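Local structure of lectin-like protein (5ZBT) at residues E104-E109 with P205-I210; V40-M45 with G71-D76. The protein is of unknown function but carries an ERGIC-53-like, legume-type lectin domain, described here, and may bind D-mannose, as some related lectins do. All blocks are in the same frame, centred on the assembly; numbering follows the deposited sequence.

Contact 1: residues E104-E109 with P205-I210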
loop_
_atom_site.group_PDB
_atom_site.type_symbol
_atom_site.label_atom_id
_atom_site.label_comp_id
_atom_site.label_asym_id
_atom_site.label_seq_id
_atom_site.Cartn_x
_atom_site.Cartn_y
_atom_site.Cartn_z
ATOM N N GLU A 104 2.239 -1.308 14.041
ATOM C CA GLU A 104 2.031 -0.929 15.435
ATOM C C GLU A 104 2.334 0.550 15.678
ATOM O O GLU A 104 1.712 1.171 16.552
ATOM C CB GLU A 104 2.897 -1.821 16.337
ATOM C CG GLU A 104 2.892 -1.449 17.816
ATOM C CD GLU A 104 3.830 -2.324 18.641
ATOM O OE1 GLU A 104 3.334 -3.245 19.340
ATOM O OE2 GLU A 104 5.064 -2.095 18.579
ATOM N N GLU A 105 3.269 1.133 14.917
ATOM C CA GLU A 105 3.600 2.552 15.008
ATOM C C GLU A 105 3.644 3.162 13.613
ATOM O O GLU A 105 3.692 2.450 12.603
ATOM C CB GLU A 105 4.947 2.764 15.716
ATOM C CG GLU A 105 4.990 2.208 17.135
ATOM C CD GLU A 105 4.048 2.933 18.101
ATOM O OE1 GLU A 105 3.522 4.017 17.732
ATOM O OE2 GLU A 105 3.844 2.420 19.236
ATOM N N LYS A 106 3.615 4.493 13.559
ATOM C CA LYS A 106 3.680 5.173 12.272
ATOM C C LYS A 106 5.007 4.867 11.584
ATOM O O LYS A 106 6.035 4.648 12.233
ATOM C CB LYS A 106 3.525 6.683 12.439
ATOM C CG LYS A 106 2.180 7.153 12.946
ATOM C CD LYS A 106 2.335 8.538 13.562
ATOM C CE LYS A 106 1.039 9.059 14.114
ATOM N NZ LYS A 106 0.828 10.424 13.580
ATOM N N LEU A 107 4.981 4.855 10.256
ATOM C CA LEU A 107 6.192 4.554 9.506
ATOM C C LEU A 107 7.251 5.625 9.714
ATOM O O LEU A 107 6.948 6.820 9.781
ATOM C CB LEU A 107 5.895 4.452 8.012
ATOM C CG LEU A 107 4.955 3.341 7.570
ATOM C CD1 LEU A 107 4.522 3.602 6.114
ATOM C CD2 LEU A 107 5.634 1.981 7.739
ATOM N N LYS A 108 8.499 5.179 9.788
ATOM C CA LYS A 108 9.671 6.017 9.604
ATOM C C LYS A 108 10.216 5.827 8.186
ATOM O O LYS A 108 9.920 4.837 7.505
ATOM C CB LYS A 108 10.754 5.683 10.649
ATOM C CG LYS A 108 10.306 5.800 12.117
ATOM N N GLU A 109 11.009 6.799 7.742
ATOM C CA GLU A 109 11.644 6.713 6.433
ATOM C C GLU A 109 12.702 5.622 6.424
ATOM O O GLU A 109 13.270 5.262 7.458
ATOM C CB GLU A 109 12.292 8.039 6.049
ATOM C CG GLU A 109 11.309 9.187 5.856
ATOM C CD GLU A 109 12.024 10.493 5.597
ATOM O OE1 GLU A 109 13.206 10.611 5.995
ATOM O OE2 GLU A 109 11.419 11.390 4.978
ATOM N N PRO A 205 -4.489 -3.679 16.491
ATOM C CA PRO A 205 -4.737 -2.286 16.071
ATOM C C PRO A 205 -3.536 -1.694 15.329
ATOM O O PRO A 205 -2.383 -1.963 15.668
ATOM C CB PRO A 205 -4.996 -1.563 17.395
ATOM C CG PRO A 205 -5.559 -2.636 18.306
ATOM C CD PRO A 205 -4.935 -3.940 17.881
ATOM N N PHE A 206 -3.804 -0.898 14.292
ATOM C CA PHE A 206 -2.719 -0.472 13.414
ATOM C C PHE A 206 -2.931 0.946 12.889
ATOM O O PHE A 206 -4.048 1.466 12.827
ATOM C CB PHE A 206 -2.549 -1.438 12.224
ATOM C CG PHE A 206 -3.759 -1.516 11.312
ATOM C CD1 PHE A 206 -4.737 -2.493 11.501
ATOM C CD2 PHE A 206 -3.917 -0.623 10.267
ATOM C CE1 PHE A 206 -5.844 -2.575 10.663
ATOM C CE2 PHE A 206 -5.026 -0.698 9.430
ATOM C CZ PHE A 206 -5.986 -1.678 9.624
ATOM N N TYR A 207 -1.822 1.554 12.488
ATOM C CA TYR A 207 -1.841 2.711 11.610
ATOM C C TYR A 207 -1.715 2.255 10.164
ATOM O O TYR A 207 -0.890 1.393 9.842
ATOM C CB TYR A 207 -0.690 3.657 11.921
ATOM C CG TYR A 207 -0.640 4.241 13.318
ATOM C CD1 TYR A 207 -1.254 5.461 13.600
ATOM C CD2 TYR A 207 0.081 3.616 14.328
ATOM C CE1 TYR A 207 -1.184 6.028 14.862
ATOM C CE2 TYR A 207 0.159 4.170 15.588
ATOM C CZ TYR A 207 -0.475 5.380 15.850
ATOM O OH TYR A 207 -0.393 5.940 17.098
ATOM N N LEU A 208 -2.503 2.864 9.285
ATOM C CA LEU A 208 -2.446 2.553 7.866
ATOM C C LEU A 208 -1.459 3.500 7.191
ATOM O O LEU A 208 -1.605 4.728 7.278
ATOM C CB LEU A 208 -3.828 2.669 7.225
ATOM C CG LEU A 208 -3.828 2.289 5.742
ATOM C CD1 LEU A 208 -3.459 0.809 5.584
ATOM C CD2 LEU A 208 -5.162 2.570 5.119
ATOM N N GLY A 209 -0.457 2.940 6.523
ATOM C CA GLY A 209 0.516 3.730 5.797
ATOM C C GLY A 209 0.534 3.394 4.316
ATOM O O GLY A 209 0.182 2.283 3.906
ATOM N N ILE A 210 0.940 4.369 3.513
ATOM C CA ILE A 210 1.221 4.170 2.098
ATOM C C ILE A 210 2.593 4.765 1.825
ATOM O O ILE A 210 2.938 5.819 2.372
ATOM C CB ILE A 210 0.144 4.814 1.192
ATOM C CG1 ILE A 210 -1.237 4.248 1.517
ATOM C CG2 ILE A 210 0.460 4.599 -0.316
ATOM C CD1 ILE A 210 -2.373 5.032 0.914
#
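Glu104, just past the end of strand 97-103, meets the ring of Tyr207 on strand 207-213 of the seven-stranded antiparallel sheet, one of the two sheets of a legume-lectin-like beta sandwich. The backbone carbonyl does the touching: Glu104 O lies at the ring edge, in its plane, 3.5 Å from Tyr207 CE2. The same oxygen accepts a hydrogen bond from Lys74, which comes in at roughly a right angle to the direction of the ring. Glu105 comes next, its backbone carbon 3.7 Å from Tyr207 CD2. Its CB points away from residues 205-210, but the chain bends at chi2 (-66°) and runs alongside the tyrosine in the same direction, bringing Glu105 OE1 to 4.0 Å from Tyr207 CE2, with carboxylate and ring planes 38° apart. Lys106 packs over one face of the ring. Its CG sits over the centre of that face in a CH-pi contact, 4.0 Å from the centroid of the Tyr207 ring and 13° off the normal. Beyond CG the chain slants off past the CD1-CE1 side of the ring, Lys106 CE passing 3.8 Å from Tyr207 CE1, and takes NZ to a salt bridge with Asp44. No hydrogen bond joins the two segments; the loop rests on the strand through ring and aliphatic contacts. At Leu107 the side chain turns inward over the strand where Gly209 presents only backbone, and Leu107 CD1 settles 4.0 Å from Gly209 CA.

Contact 2: residues V40-M45 with G71-D76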
loop_
_atom_site.group_PDB
_atom_site.type_symbol
_atom_site.label_atom_id
_atom_site.label_comp_id
_atom_site.label_asym_id
_atom_site.label_seq_id
_atom_site.Cartn_x
_atom_site.Cartn_y
_atom_site.Cartn_z
ATOM N N VAL A 40 -5.847 15.395 4.455
ATOM C CA VAL A 40 -4.968 16.016 5.445
ATOM C C VAL A 40 -5.409 15.681 6.862
ATOM O O VAL A 40 -4.576 15.566 7.771
ATOM C CB VAL A 40 -4.906 17.550 5.228
ATOM C CG1 VAL A 40 -4.257 18.243 6.409
ATOM C CG2 VAL A 40 -4.142 17.891 3.948
ATOM N N ARG A 41 -6.708 15.522 7.090
ATOM C CA ARG A 41 -7.122 15.343 8.475
ATOM C C ARG A 41 -6.835 13.938 8.975
ATOM O O ARG A 41 -6.792 13.721 10.190
ATOM C CB ARG A 41 -8.604 15.704 8.649
ATOM C CG ARG A 41 -9.592 14.656 8.186
ATOM C CD ARG A 41 -10.964 14.930 8.778
ATOM N NE ARG A 41 -11.651 15.983 8.038
ATOM C CZ ARG A 41 -12.618 15.752 7.162
ATOM N NH1 ARG A 41 -13.013 14.499 6.935
ATOM N NH2 ARG A 41 -13.186 16.766 6.520
ATOM N N ASN A 42 -6.586 12.997 8.070
ATOM C CA ASN A 42 -6.343 11.613 8.437
ATOM C C ASN A 42 -4.909 11.143 8.213
ATOM O O ASN A 42 -4.533 10.111 8.780
ATOM C CB ASN A 42 -7.326 10.708 7.681
ATOM C CG ASN A 42 -8.742 10.850 8.213
ATOM O OD1 ASN A 42 -8.927 11.129 9.399
ATOM N ND2 ASN A 42 -9.741 10.677 7.349
ATOM N N TYR A 43 -4.079 11.881 7.465
ATOM C CA TYR A 43 -2.756 11.382 7.078
ATOM C C TYR A 43 -1.684 12.451 7.228
ATOM O O TYR A 43 -1.853 13.575 6.750
ATOM C CB TYR A 43 -2.773 10.879 5.626
ATOM C CG TYR A 43 -3.614 9.637 5.423
ATOM C CD1 TYR A 43 -4.945 9.717 5.031
ATOM C CD2 TYR A 43 -3.067 8.378 5.613
ATOM C CE1 TYR A 43 -5.711 8.564 4.855
ATOM C CE2 TYR A 43 -3.818 7.223 5.434
ATOM C CZ TYR A 43 -5.127 7.317 5.062
ATOM O OH TYR A 43 -5.832 6.152 4.892
ATOM N N ASP A 44 -0.587 12.099 7.892
ATOM C CA ASP A 44 0.655 12.854 7.814
ATOM C C ASP A 44 1.346 12.576 6.487
ATOM O O ASP A 44 1.163 11.520 5.871
ATOM C CB ASP A 44 1.630 12.473 8.929
ATOM C CG ASP A 44 1.079 12.707 10.299
ATOM O OD1 ASP A 44 0.470 13.773 10.514
ATOM O OD2 ASP A 44 1.258 11.807 11.153
ATOM N N MET A 45 2.193 13.519 6.074
ATOM C CA MET A 45 2.836 13.479 4.768
ATOM C C MET A 45 4.310 13.808 4.916
ATOM O O MET A 45 4.665 14.840 5.487
ATOM C CB MET A 45 2.151 14.447 3.795
ATOM C CG MET A 45 0.774 13.933 3.396
ATOM S SD MET A 45 -0.199 15.057 2.399
ATOM C CE MET A 45 -1.763 15.035 3.281
ATOM N N GLY A 71 -1.112 7.286 8.391
ATOM C CA GLY A 71 -2.375 7.473 9.076
ATOM C C GLY A 71 -2.153 8.119 10.433
ATOM O O GLY A 71 -1.257 7.722 11.181
ATOM N N LYS A 72 -2.938 9.142 10.759
ATOM C CA LYS A 72 -2.773 9.778 12.058
ATOM C C LYS A 72 -3.348 8.932 13.191
ATOM O O LYS A 72 -2.787 8.924 14.293
ATOM C CB LYS A 72 -3.430 11.161 12.051
ATOM C CG LYS A 72 -2.750 12.144 11.125
ATOM C CD LYS A 72 -2.952 13.555 11.597
ATOM C CE LYS A 72 -3.684 14.376 10.567
ATOM N NZ LYS A 72 -2.747 15.347 9.961
ATOM N N TYR A 73 -4.435 8.202 12.933
ATOM C CA TYR A 73 -5.222 7.559 13.978
ATOM C C TYR A 73 -5.126 6.040 13.868
ATOM O O TYR A 73 -5.461 5.460 12.830
ATOM C CB TYR A 73 -6.672 8.050 13.908
ATOM C CG TYR A 73 -6.701 9.563 13.991
ATOM C CD1 TYR A 73 -6.210 10.213 15.120
ATOM C CD2 TYR A 73 -7.142 10.344 12.924
ATOM C CE1 TYR A 73 -6.183 11.605 15.206
ATOM C CE2 TYR A 73 -7.121 11.739 13.001
ATOM C CZ TYR A 73 -6.639 12.366 14.149
ATOM O OH TYR A 73 -6.607 13.751 14.267
ATOM N N LYS A 74 -4.657 5.409 14.942
ATOM C CA LYS A 74 -4.613 3.956 15.022
ATOM C C LYS A 74 -6.028 3.387 15.088
ATOM O O LYS A 74 -6.864 3.858 15.875
ATOM C CB LYS A 74 -3.802 3.545 16.247
ATOM C CG LYS A 74 -3.776 2.053 16.503
ATOM C CD LYS A 74 -2.850 1.713 17.674
ATOM C CE LYS A 74 -1.647 0.912 17.185
ATOM N NZ LYS A 74 -0.500 0.974 18.138
ATOM N N VAL A 75 -6.299 2.358 14.271
ATOM C CA VAL A 75 -7.644 1.803 14.140
ATOM C C VAL A 75 -7.704 0.400 14.737
ATOM O O VAL A 75 -6.731 -0.362 14.715
ATOM C CB VAL A 75 -8.118 1.778 12.669
ATOM C CG1 VAL A 75 -8.306 3.184 12.152
ATOM C CG2 VAL A 75 -7.141 1.001 11.777
ATOM N N ASP A 76 -8.876 0.064 15.270
ATOM C CA ASP A 76 -9.187 -1.266 15.798
ATOM C C ASP A 76 -10.359 -1.796 14.980
ATOM O O ASP A 76 -11.513 -1.532 15.316
ATOM C CB ASP A 76 -9.530 -1.199 17.285
ATOM C CG ASP A 76 -9.561 -2.569 17.949
ATOM O OD1 ASP A 76 -9.511 -3.589 17.229
ATOM O OD2 ASP A 76 -9.597 -2.616 19.198
HETATM O O HOH W 1 -5.662 7.678 10.139
#
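Lys72 and Asp44 cross at about a right angle, the lysine reaching from the loop after strand 66-71 over the junction of helix 36-42 and strand 43-46. The aliphatic part of Lys72 passes the carboxylate first, with Lys72 CD 3.6 Å from Asp44 OD1. Bends at chi3 (-119°) and chi4 then swing the ammonium group back to the last turn of the helix. There Lys72 NZ donates to Val40 O at 2.9 Å, nearly in line with the C=O bond, and forms a long salt bridge of 3.6 Å with Asp44 OD1. The other carboxylate oxygen, Asp44 OD2, is paired with Lys106, so the aspartate probably shares its charge between two lysines. At the backbone of the same lysine, Lys72 N donates to Asn42 O at 2.7 Å in a nearly straight bond (167°), although the donor stands 34° from the carbonyl plane. Asn42 O is also approached by Gly71 CA through a CA-H...O contact, and a water that accepts from Tyr73 N lies 3.0 Å from Asn42 O and may donate to it. The Tyr73 ring stands almost perpendicular to the Asn42 amide, whose OD1 lies near the ring plane at its edge, 4.0 Å from Tyr73 CD2. Lys72 CB lies over the centre of one face of that ring. Tyr43 points away from this polar group: its CD2 packs 3.6 Å from Gly71 N, and its hydroxyl bonds to Leu28 O. Tyr43 and Gly71 form an antiparallel, non-hydrogen-bonded pair, one of the points where outermost strand 43-46 joins its neighbour 66-71 at the margin of a legume-lectin-like beta sandwich.

Overall arrangement
Contacts 1 and 2 both reach the same seven-stranded sheet, their centres about 9 Å apart, and follow one another in series along the chain, contact 2 closing before contact 1 opens. Strand 207-213 lies between strands 66-71 and 97-103, so residues 71-76 and 205-210 are direct neighbours. Val75 N lies 2.8 Å from Phe206 O, a probable hydrogen bond, and Gly71 O packs 3.3 Å from Tyr207 CD1. Two side-chain ties complete the connection, Lys74 NZ to Glu104 O at 2.7 Å and Lys106 to Asp44, both ending on residues 104-109. No sugar or metal site is identified at either contact.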